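Local coordinates for 3-oxoacyl-(acyl-carrier protein) synthase II (Thermus thermophilus, PDB 1J3N) that probably catalyses the condensation step that lengthens acyl chains carried on acyl-carrier protein during bacterial fatty acid synthesis, at residues A[213-225]-A[363-377]. Sequence-based numbering, arbitrary orientation.
Sequences PEKASRPFTLSRD and TINLEDPDPELDLDF
A single beta bridge, Thr-221 with Pro-369, joins two loops of this thiolase-fold condensing enzyme. Leu-222 N donates to Asp-368 O at 2.8 Å, and Asp-370 N donates to Phe-220 O at 3.0 Å. The Asp-368 carboxylate adds more: OD1 takes a straight bond from Arg-218 NH2 (2.9 Å, 169°), with guanidinium and carboxylate nearly coplanar. Its OD2 accepts from Ser-223 OG on the syn side but out of the carboxylate plane and, weakly, from Ser-223 N. The Arg-218 chain bends at chi3 (-42°), which turns the guanidinium back so that NH1 meets Lys-215 O in plane. With an alanine here in place of Arg-218, Asp-368 OD1 would probably lose its charged mate and Lys-215 O this donor. The first loop belongs to the N-terminal beta-ketoacyl synthase family region; the second lies between strands 359-360 and 382-383. Asn-365 ties them beside the weakly bonded helical turn about 213-216, its ND2 giving one hydrogen to Glu-214 O (2.7 Å) and one to Ser-217 O (2.9 Å). On the buried side Phe-220 and Phe-377 form an offset stack, centroids 3.9 Å apart and planes at 8°. Pro-219 CB lies over the opposite face of the Phe-220 ring, toward its rim, while Leu-373 CD1 and Thr-363 CG2 lie at its edge. Further along, Arg-224 NH1 bridges Thr-221 O and Asp-370 OD2, the latter a salt bridge of 3.2 Å. Arg-224 NE donates to Thr-305 O and NH2 to Pro-306 O.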
ATOM      1  N   PRO A 213     -15.324  28.489  -9.351  1.00 28.80           N
ATOM      2  CA  PRO A 213     -14.921  27.325  -8.562  1.00 28.39           C
ATOM      3  C   PRO A 213     -15.962  26.211  -8.445  1.00 27.85           C
ATOM      4  O   PRO A 213     -15.652  25.048  -8.686  1.00 28.68           O
ATOM      5  CB  PRO A 213     -14.568  27.936  -7.206  1.00 27.36           C
ATOM      6  CG  PRO A 213     -14.086  29.312  -7.572  1.00 26.93           C
ATOM      7  CD  PRO A 213     -15.127  29.729  -8.578  1.00 28.69           C
ATOM      8  N   GLU A 214     -17.190  26.560  -8.077  1.00 27.89           N
ATOM      9  CA  GLU A 214     -18.237  25.556  -7.915  1.00 29.60           C
ATOM     10  C   GLU A 214     -18.663  24.880  -9.214  1.00 28.82           C
ATOM     11  O   GLU A 214     -19.313  23.830  -9.184  1.00 27.97           O
ATOM     12  CB  GLU A 214     -19.467  26.174  -7.236  1.00 31.22           C
ATOM     13  CG  GLU A 214     -19.187  26.736  -5.855  1.00 36.87           C
ATOM     14  CD  GLU A 214     -20.445  27.169  -5.125  1.00 40.00           C
ATOM     15  OE1 GLU A 214     -20.321  27.658  -3.981  1.00 42.13           O
ATOM     16  OE2 GLU A 214     -21.553  27.020  -5.685  1.00 43.56           O
ATOM     17  N   LYS A 215     -18.295  25.477 -10.347  1.00 28.89           N
ATOM     18  CA  LYS A 215     -18.654  24.930 -11.656  1.00 29.57           C
ATOM     19  C   LYS A 215     -17.486  24.250 -12.371  1.00 29.68           C
ATOM     20  O   LYS A 215     -17.671  23.653 -13.437  1.00 30.35           O
ATOM     21  CB  LYS A 215     -19.200  26.041 -12.565  1.00 32.29           C
ATOM     22  CG  LYS A 215     -20.453  26.742 -12.051  1.00 33.76           C
ATOM     23  CD  LYS A 215     -20.964  27.734 -13.090  1.00 37.94           C
ATOM     24  CE  LYS A 215     -22.241  28.436 -12.646  1.00 37.91           C
ATOM     25  NZ  LYS A 215     -22.674  29.427 -13.681  1.00 39.59           N
ATOM     26  N   ALA A 216     -16.291  24.338 -11.795  1.00 28.06           N
ATOM     27  CA  ALA A 216     -15.103  23.743 -12.406  1.00 28.09           C
ATOM     28  C   ALA A 216     -15.229  22.228 -12.608  1.00 25.85           C
ATOM     29  O   ALA A 216     -15.049  21.732 -13.720  1.00 26.45           O
ATOM     30  CB  ALA A 216     -13.861  24.073 -11.571  1.00 26.01           C
ATOM     31  N   SER A 217     -15.530  21.494 -11.541  1.00 26.29           N
ATOM     32  CA  SER A 217     -15.692  20.039 -11.648  1.00 24.90           C
ATOM     33  C   SER A 217     -17.061  19.747 -12.258  1.00 24.56           C
ATOM     34  O   SER A 217     -18.083  19.822 -11.583  1.00 23.95           O
ATOM     35  CB  SER A 217     -15.598  19.384 -10.272  1.00 25.43           C
ATOM     36  OG  SER A 217     -15.788  17.986 -10.383  1.00 23.37           O
ATOM     37  N   ARG A 218     -17.070  19.396 -13.540  1.00 26.45           N
ATOM     38  CA  ARG A 218     -18.309  19.141 -14.268  1.00 25.84           C
ATOM     39  C   ARG A 218     -18.182  17.894 -15.151  1.00 26.07           C
ATOM     40  O   ARG A 218     -18.125  17.990 -16.380  1.00 24.56           O
ATOM     41  CB  ARG A 218     -18.627  20.372 -15.129  1.00 27.86           C
ATOM     42  CG  ARG A 218     -17.483  20.764 -16.073  1.00 29.86           C
ATOM     43  CD  ARG A 218     -17.723  22.119 -16.741  1.00 33.62           C
ATOM     44  NE  ARG A 218     -19.105  22.279 -17.186  1.00 35.35           N
ATOM     45  CZ  ARG A 218     -20.045  22.901 -16.481  1.00 34.53           C
ATOM     46  NH1 ARG A 218     -19.751  23.427 -15.300  1.00 33.47           N
ATOM     47  NH2 ARG A 218     -21.280  22.986 -16.952  1.00 36.07           N
ATOM     48  N   PRO A 219     -18.151  16.704 -14.532  1.00 24.61           N
ATOM     49  CA  PRO A 219     -18.023  15.445 -15.273  1.00 25.71           C
ATOM     50  C   PRO A 219     -19.146  15.156 -16.257  1.00 26.60           C
ATOM     51  O   PRO A 219     -20.316  15.434 -15.994  1.00 26.78           O
ATOM     52  CB  PRO A 219     -17.932  14.398 -14.165  1.00 24.96           C
ATOM     53  CG  PRO A 219     -18.762  15.004 -13.069  1.00 27.74           C
ATOM     54  CD  PRO A 219     -18.342  16.454 -13.091  1.00 25.30           C
ATOM     55  N   PHE A 220     -18.759  14.596 -17.398  1.00 26.75           N
ATOM     56  CA  PHE A 220     -19.675  14.230 -18.468  1.00 27.59           C
ATOM     57  C   PHE A 220     -20.210  15.418 -19.262  1.00 29.24           C
ATOM     58  O   PHE A 220     -21.014  15.236 -20.172  1.00 30.59           O
ATOM     59  CB  PHE A 220     -20.832  13.396 -17.908  1.00 28.31           C
ATOM     60  CG  PHE A 220     -20.378  12.246 -17.042  1.00 25.90           C
ATOM     61  CD1 PHE A 220     -19.482  11.296 -17.532  1.00 27.37           C
ATOM     62  CD2 PHE A 220     -20.802  12.141 -15.721  1.00 25.63           C
ATOM     63  CE1 PHE A 220     -19.012  10.263 -16.718  1.00 24.65           C
ATOM     64  CE2 PHE A 220     -20.337  11.108 -14.896  1.00 24.84           C
ATOM     65  CZ  PHE A 220     -19.441  10.173 -15.397  1.00 24.53           C
ATOM     66  N   THR A 221     -19.773  16.633 -18.933  1.00 29.97           N
ATOM     67  CA  THR A 221     -20.230  17.797 -19.683  1.00 31.74           C
ATOM     68  C   THR A 221     -19.275  18.043 -20.847  1.00 30.71           C
ATOM     69  O   THR A 221     -18.122  17.608 -20.824  1.00 31.69           O
ATOM     70  CB  THR A 221     -20.273  19.078 -18.834  1.00 32.36           C
ATOM     71  OG1 THR A 221     -18.949  19.398 -18.393  1.00 33.80           O
ATOM     72  CG2 THR A 221     -21.205  18.907 -17.644  1.00 34.51           C
ATOM     73  N   LEU A 222     -19.761  18.745 -21.862  1.00 30.45           N
ATOM     74  CA  LEU A 222     -18.961  19.052 -23.041  1.00 28.46           C
ATOM     75  C   LEU A 222     -17.796  19.987 -22.726  1.00 26.67           C
ATOM     76  O   LEU A 222     -16.790  19.982 -23.428  1.00 24.42           O
ATOM     77  CB  LEU A 222     -19.851  19.686 -24.108  1.00 31.59           C
ATOM     78  CG  LEU A 222     -20.873  18.769 -24.788  1.00 30.06           C
ATOM     79  CD1 LEU A 222     -22.002  19.597 -25.393  1.00 30.75           C
ATOM     80  CD2 LEU A 222     -20.170  17.935 -25.855  1.00 31.08           C
ATOM     81  N   SER A 223     -17.932  20.780 -21.665  1.00 26.85           N
ATOM     82  CA  SER A 223     -16.891  21.732 -21.279  1.00 27.01           C
ATOM     83  C   SER A 223     -15.941  21.260 -20.174  1.00 27.47           C
ATOM     84  O   SER A 223     -15.177  22.063 -19.629  1.00 28.56           O
ATOM     85  CB  SER A 223     -17.535  23.058 -20.861  1.00 26.87           C
ATOM     86  OG  SER A 223     -18.511  22.859 -19.849  1.00 26.06           O
ATOM     87  N   ARG A 224     -15.977  19.969 -19.854  1.00 27.49           N
ATOM     88  CA  ARG A 224     -15.108  19.410 -18.810  1.00 27.91           C
ATOM     89  C   ARG A 224     -13.626  19.576 -19.179  1.00 28.08           C
ATOM     90  O   ARG A 224     -13.214  19.206 -20.277  1.00 27.97           O
ATOM     91  CB  ARG A 224     -15.452  17.934 -18.585  1.00 24.06           C
ATOM     92  CG  ARG A 224     -15.310  17.029 -19.809  1.00 26.36           C
ATOM     93  CD  ARG A 224     -15.833  15.626 -19.486  1.00 22.24           C
ATOM     94  NE  ARG A 224     -15.488  14.603 -20.470  1.00 25.57           N
ATOM     95  CZ  ARG A 224     -16.222  14.287 -21.537  1.00 29.33           C
ATOM     96  NH1 ARG A 224     -17.362  14.919 -21.781  1.00 28.90           N
ATOM     97  NH2 ARG A 224     -15.824  13.318 -22.357  1.00 26.87           N
ATOM     98  N   ASP A 225     -12.826  20.120 -18.261  1.00 28.41           N
ATOM     99  CA  ASP A 225     -11.411  20.371 -18.545  1.00 28.26           C
ATOM    100  C   ASP A 225     -10.400  19.960 -17.468  1.00 27.51           C
ATOM    101  O   ASP A 225      -9.430  20.682 -17.231  1.00 27.08           O
ATOM    102  CB  ASP A 225     -11.217  21.861 -18.834  1.00 30.20           C
ATOM    103  CG  ASP A 225     -11.273  22.715 -17.570  1.00 33.44           C
ATOM    104  OD1 ASP A 225     -12.254  22.588 -16.802  1.00 34.91           O
ATOM    105  OD2 ASP A 225     -10.337  23.514 -17.343  1.00 29.70           O
ATOM    106  N   THR A 363     -25.344  14.489  -9.987  1.00 30.21           N
ATOM    107  CA  THR A 363     -24.090  14.885 -10.597  1.00 29.79           C
ATOM    108  C   THR A 363     -24.404  16.338 -10.906  1.00 30.34           C
ATOM    109  O   THR A 363     -25.110  16.624 -11.878  1.00 30.65           O
ATOM    110  CB  THR A 363     -23.818  14.149 -11.928  1.00 30.55           C
ATOM    111  OG1 THR A 363     -23.749  12.737 -11.702  1.00 32.40           O
ATOM    112  CG2 THR A 363     -22.502  14.610 -12.529  1.00 30.58           C
ATOM    113  N   ILE A 364     -23.926  17.258 -10.075  1.00 29.19           N
ATOM    114  CA  ILE A 364     -24.204  18.672 -10.324  1.00 28.79           C
ATOM    115  C   ILE A 364     -23.382  19.221 -11.491  1.00 27.25           C
ATOM    116  O   ILE A 364     -22.502  18.543 -12.022  1.00 27.67           O
ATOM    117  CB  ILE A 364     -23.939  19.545  -9.062  1.00 29.64           C
ATOM    118  CG1 ILE A 364     -22.445  19.578  -8.735  1.00 27.58           C
ATOM    119  CG2 ILE A 364     -24.729  18.995  -7.869  1.00 31.10           C
ATOM    120  CD1 ILE A 364     -22.092  20.589  -7.646  1.00 29.42           C
ATOM    121  N   ASN A 365     -23.693  20.451 -11.890  1.00 27.88           N
ATOM    122  CA  ASN A 365     -23.003  21.135 -12.978  1.00 25.84           C
ATOM    123  C   ASN A 365     -23.209  20.494 -14.347  1.00 28.39           C
ATOM    124  O   ASN A 365     -22.514  20.833 -15.307  1.00 27.57           O
ATOM    125  CB  ASN A 365     -21.499  21.235 -12.693  1.00 25.08           C
ATOM    126  CG  ASN A 365     -21.182  22.111 -11.487  1.00 26.18           C
ATOM    127  OD1 ASN A 365     -21.903  23.067 -11.183  1.00 24.78           O
ATOM    128  ND2 ASN A 365     -20.081  21.799 -10.807  1.00 24.62           N
ATOM    129  N   LEU A 366     -24.160  19.571 -14.435  1.00 29.61           N
ATOM    130  CA  LEU A 366     -24.460  18.893 -15.693  1.00 32.20           C
ATOM    131  C   LEU A 366     -25.303  19.831 -16.571  1.00 34.28           C
ATOM    132  O   LEU A 366     -26.391  19.474 -17.024  1.00 33.46           O
ATOM    133  CB  LEU A 366     -25.232  17.607 -15.398  1.00 32.30           C
ATOM    134  CG  LEU A 366     -25.271  16.523 -16.467  1.00 34.02           C
ATOM    135  CD1 LEU A 366     -23.917  15.839 -16.560  1.00 34.58           C
ATOM    136  CD2 LEU A 366     -26.340  15.517 -16.110  1.00 35.04           C
ATOM    137  N   GLU A 367     -24.786  21.035 -16.802  1.00 35.61           N
ATOM    138  CA  GLU A 367     -25.466  22.048 -17.601  1.00 38.80           C
ATOM    139  C   GLU A 367     -25.436  21.736 -19.099  1.00 39.40           C
ATOM    140  O   GLU A 367     -26.457  21.821 -19.783  1.00 39.50           O
ATOM    141  CB  GLU A 367     -24.822  23.416 -17.343  1.00 40.72           C
ATOM    142  CG  GLU A 367     -25.494  24.581 -18.059  1.00 44.40           C
ATOM    143  CD  GLU A 367     -24.845  25.914 -17.738  1.00 46.79           C
ATOM    144  OE1 GLU A 367     -24.881  26.326 -16.558  1.00 49.54           O
ATOM    145  OE2 GLU A 367     -24.294  26.549 -18.665  1.00 47.50           O
ATOM    146  N   ASP A 368     -24.256  21.377 -19.594  1.00 39.99           N
ATOM    147  CA  ASP A 368     -24.052  21.057 -21.006  1.00 40.45           C
ATOM    148  C   ASP A 368     -23.654  19.595 -21.154  1.00 39.72           C
ATOM    149  O   ASP A 368     -22.508  19.287 -21.480  1.00 40.33           O
ATOM    150  CB  ASP A 368     -22.947  21.941 -21.582  1.00 40.28           C
ATOM    151  CG  ASP A 368     -21.619  21.751 -20.865  1.00 40.97           C
ATOM    152  OD1 ASP A 368     -21.590  21.853 -19.619  1.00 39.75           O
ATOM    153  OD2 ASP A 368     -20.603  21.496 -21.546  1.00 43.19           O
ATOM    154  N   PRO A 369     -24.597  18.672 -20.918  1.00 39.14           N
ATOM    155  CA  PRO A 369     -24.281  17.246 -21.039  1.00 38.34           C
ATOM    156  C   PRO A 369     -23.755  16.868 -22.416  1.00 38.15           C
ATOM    157  O   PRO A 369     -24.197  17.413 -23.428  1.00 37.30           O
ATOM    158  CB  PRO A 369     -25.611  16.567 -20.706  1.00 39.33           C
ATOM    159  CG  PRO A 369     -26.635  17.593 -21.133  1.00 38.65           C
ATOM    160  CD  PRO A 369     -26.025  18.873 -20.618  1.00 39.52           C
ATOM    161  N   ASP A 370     -22.799  15.943 -22.437  1.00 36.87           N
ATOM    162  CA  ASP A 370     -22.194  15.463 -23.674  1.00 38.41           C
ATOM    163  C   ASP A 370     -23.087  14.378 -24.274  1.00 38.03           C
ATOM    164  O   ASP A 370     -23.311  13.339 -23.657  1.00 36.77           O
ATOM    165  CB  ASP A 370     -20.807  14.876 -23.394  1.00 39.05           C
ATOM    166  CG  ASP A 370     -19.999  14.656 -24.659  1.00 41.21           C
ATOM    167  OD1 ASP A 370     -20.544  14.088 -25.633  1.00 38.82           O
ATOM    168  OD2 ASP A 370     -18.812  15.047 -24.675  1.00 43.38           O
ATOM    169  N   PRO A 371     -23.600  14.604 -25.494  1.00 38.32           N
ATOM    170  CA  PRO A 371     -24.474  13.632 -26.163  1.00 38.03           C
ATOM    171  C   PRO A 371     -23.824  12.290 -26.504  1.00 38.24           C
ATOM    172  O   PRO A 371     -24.508  11.282 -26.623  1.00 36.56           O
ATOM    173  CB  PRO A 371     -24.936  14.388 -27.407  1.00 38.81           C
ATOM    174  CG  PRO A 371     -23.758  15.277 -27.712  1.00 39.60           C
ATOM    175  CD  PRO A 371     -23.380  15.789 -26.344  1.00 38.18           C
ATOM    176  N   GLU A 372     -22.507  12.278 -26.667  1.00 40.95           N
ATOM    177  CA  GLU A 372     -21.803  11.042 -26.987  1.00 43.00           C
ATOM    178  C   GLU A 372     -21.890  10.042 -25.829  1.00 43.25           C
ATOM    179  O   GLU A 372     -21.730   8.836 -26.025  1.00 42.38           O
ATOM    180  CB  GLU A 372     -20.335  11.339 -27.300  1.00 45.87           C
ATOM    181  CG  GLU A 372     -19.492  10.092 -27.526  1.00 49.15           C
ATOM    182  CD  GLU A 372     -18.011  10.396 -27.609  1.00 52.06           C
ATOM    183  OE1 GLU A 372     -17.521  10.747 -28.705  1.00 52.21           O
ATOM    184  OE2 GLU A 372     -17.337  10.294 -26.563  1.00 53.11           O
ATOM    185  N   LEU A 373     -22.142  10.554 -24.626  1.00 43.34           N
ATOM    186  CA  LEU A 373     -22.253   9.724 -23.424  1.00 43.47           C
ATOM    187  C   LEU A 373     -23.724   9.669 -23.002  1.00 43.35           C
ATOM    188  O   LEU A 373     -24.137  10.357 -22.069  1.00 44.11           O
ATOM    189  CB  LEU A 373     -21.412  10.338 -22.299  1.00 42.89           C
ATOM    190  CG  LEU A 373     -19.998  10.796 -22.683  1.00 41.86           C
ATOM    191  CD1 LEU A 373     -19.364  11.544 -21.522  1.00 41.50           C
ATOM    192  CD2 LEU A 373     -19.156   9.593 -23.073  1.00 42.87           C
ATOM    193  N   ASP A 374     -24.507   8.840 -23.683  1.00 42.45           N
ATOM    194  CA  ASP A 374     -25.938   8.734 -23.406  1.00 42.37           C
ATOM    195  C   ASP A 374     -26.344   7.870 -22.216  1.00 40.82           C
ATOM    196  O   ASP A 374     -27.010   6.844 -22.376  1.00 41.11           O
ATOM    197  CB  ASP A 374     -26.671   8.246 -24.660  1.00 43.77           C
ATOM    198  CG  ASP A 374     -26.243   6.853 -25.079  1.00 44.36           C
ATOM    199  OD1 ASP A 374     -25.027   6.642 -25.271  1.00 44.16           O
ATOM    200  OD2 ASP A 374     -27.122   5.973 -25.216  1.00 45.96           O
ATOM    201  N   LEU A 375     -25.947   8.287 -21.021  1.00 38.48           N
ATOM    202  CA  LEU A 375     -26.307   7.560 -19.815  1.00 35.90           C
ATOM    203  C   LEU A 375     -27.049   8.524 -18.906  1.00 34.75           C
ATOM    204  O   LEU A 375     -26.910   9.740 -19.036  1.00 33.57           O
ATOM    205  CB  LEU A 375     -25.062   7.028 -19.101  1.00 35.20           C
ATOM    206  CG  LEU A 375     -24.281   5.902 -19.786  1.00 36.63           C
ATOM    207  CD1 LEU A 375     -23.103   5.494 -18.909  1.00 33.73           C
ATOM    208  CD2 LEU A 375     -25.199   4.709 -20.022  1.00 36.59           C
ATOM    209  N   ASP A 376     -27.845   7.981 -17.994  1.00 33.38           N
ATOM    210  CA  ASP A 376     -28.597   8.808 -17.062  1.00 31.63           C
ATOM    211  C   ASP A 376     -27.648   9.216 -15.932  1.00 30.63           C
ATOM    212  O   ASP A 376     -27.361   8.415 -15.047  1.00 27.07           O
ATOM    213  CB  ASP A 376     -29.778   8.013 -16.493  1.00 31.63           C
ATOM    214  CG  ASP A 376     -30.676   8.855 -15.614  1.00 30.32           C
ATOM    215  OD1 ASP A 376     -30.249   9.948 -15.191  1.00 30.85           O
ATOM    216  OD2 ASP A 376     -31.811   8.421 -15.335  1.00 33.81           O
ATOM    217  N   PHE A 377     -27.181  10.465 -15.963  1.00 31.37           N
ATOM    218  CA  PHE A 377     -26.248  10.962 -14.954  1.00 31.66           C
ATOM    219  C   PHE A 377     -26.864  11.646 -13.730  1.00 32.54           C
ATOM    220  O   PHE A 377     -26.166  12.327 -12.972  1.00 32.04           O
ATOM    221  CB  PHE A 377     -25.224  11.884 -15.618  1.00 30.67           C
ATOM    222  CG  PHE A 377     -24.343  11.179 -16.611  1.00 31.82           C
ATOM    223  CD1 PHE A 377     -23.524  10.122 -16.206  1.00 31.44           C
ATOM    224  CD2 PHE A 377     -24.350  11.546 -17.954  1.00 30.41           C
ATOM    225  CE1 PHE A 377     -22.727   9.437 -17.126  1.00 30.12           C
ATOM    226  CE2 PHE A 377     -23.556  10.867 -18.886  1.00 32.34           C
ATOM    227  CZ  PHE A 377     -22.743   9.810 -18.470  1.00 31.79           C
TER
HETATM  228  O   HOH W   1     -22.371  24.326 -14.117  1.00 41.68           O
HETATM  229  O   HOH W   2     -21.210  18.020 -14.525  1.00 30.41           O
HETATM  230  O   HOH W   3     -17.072  12.474 -24.823  1.00 32.14           O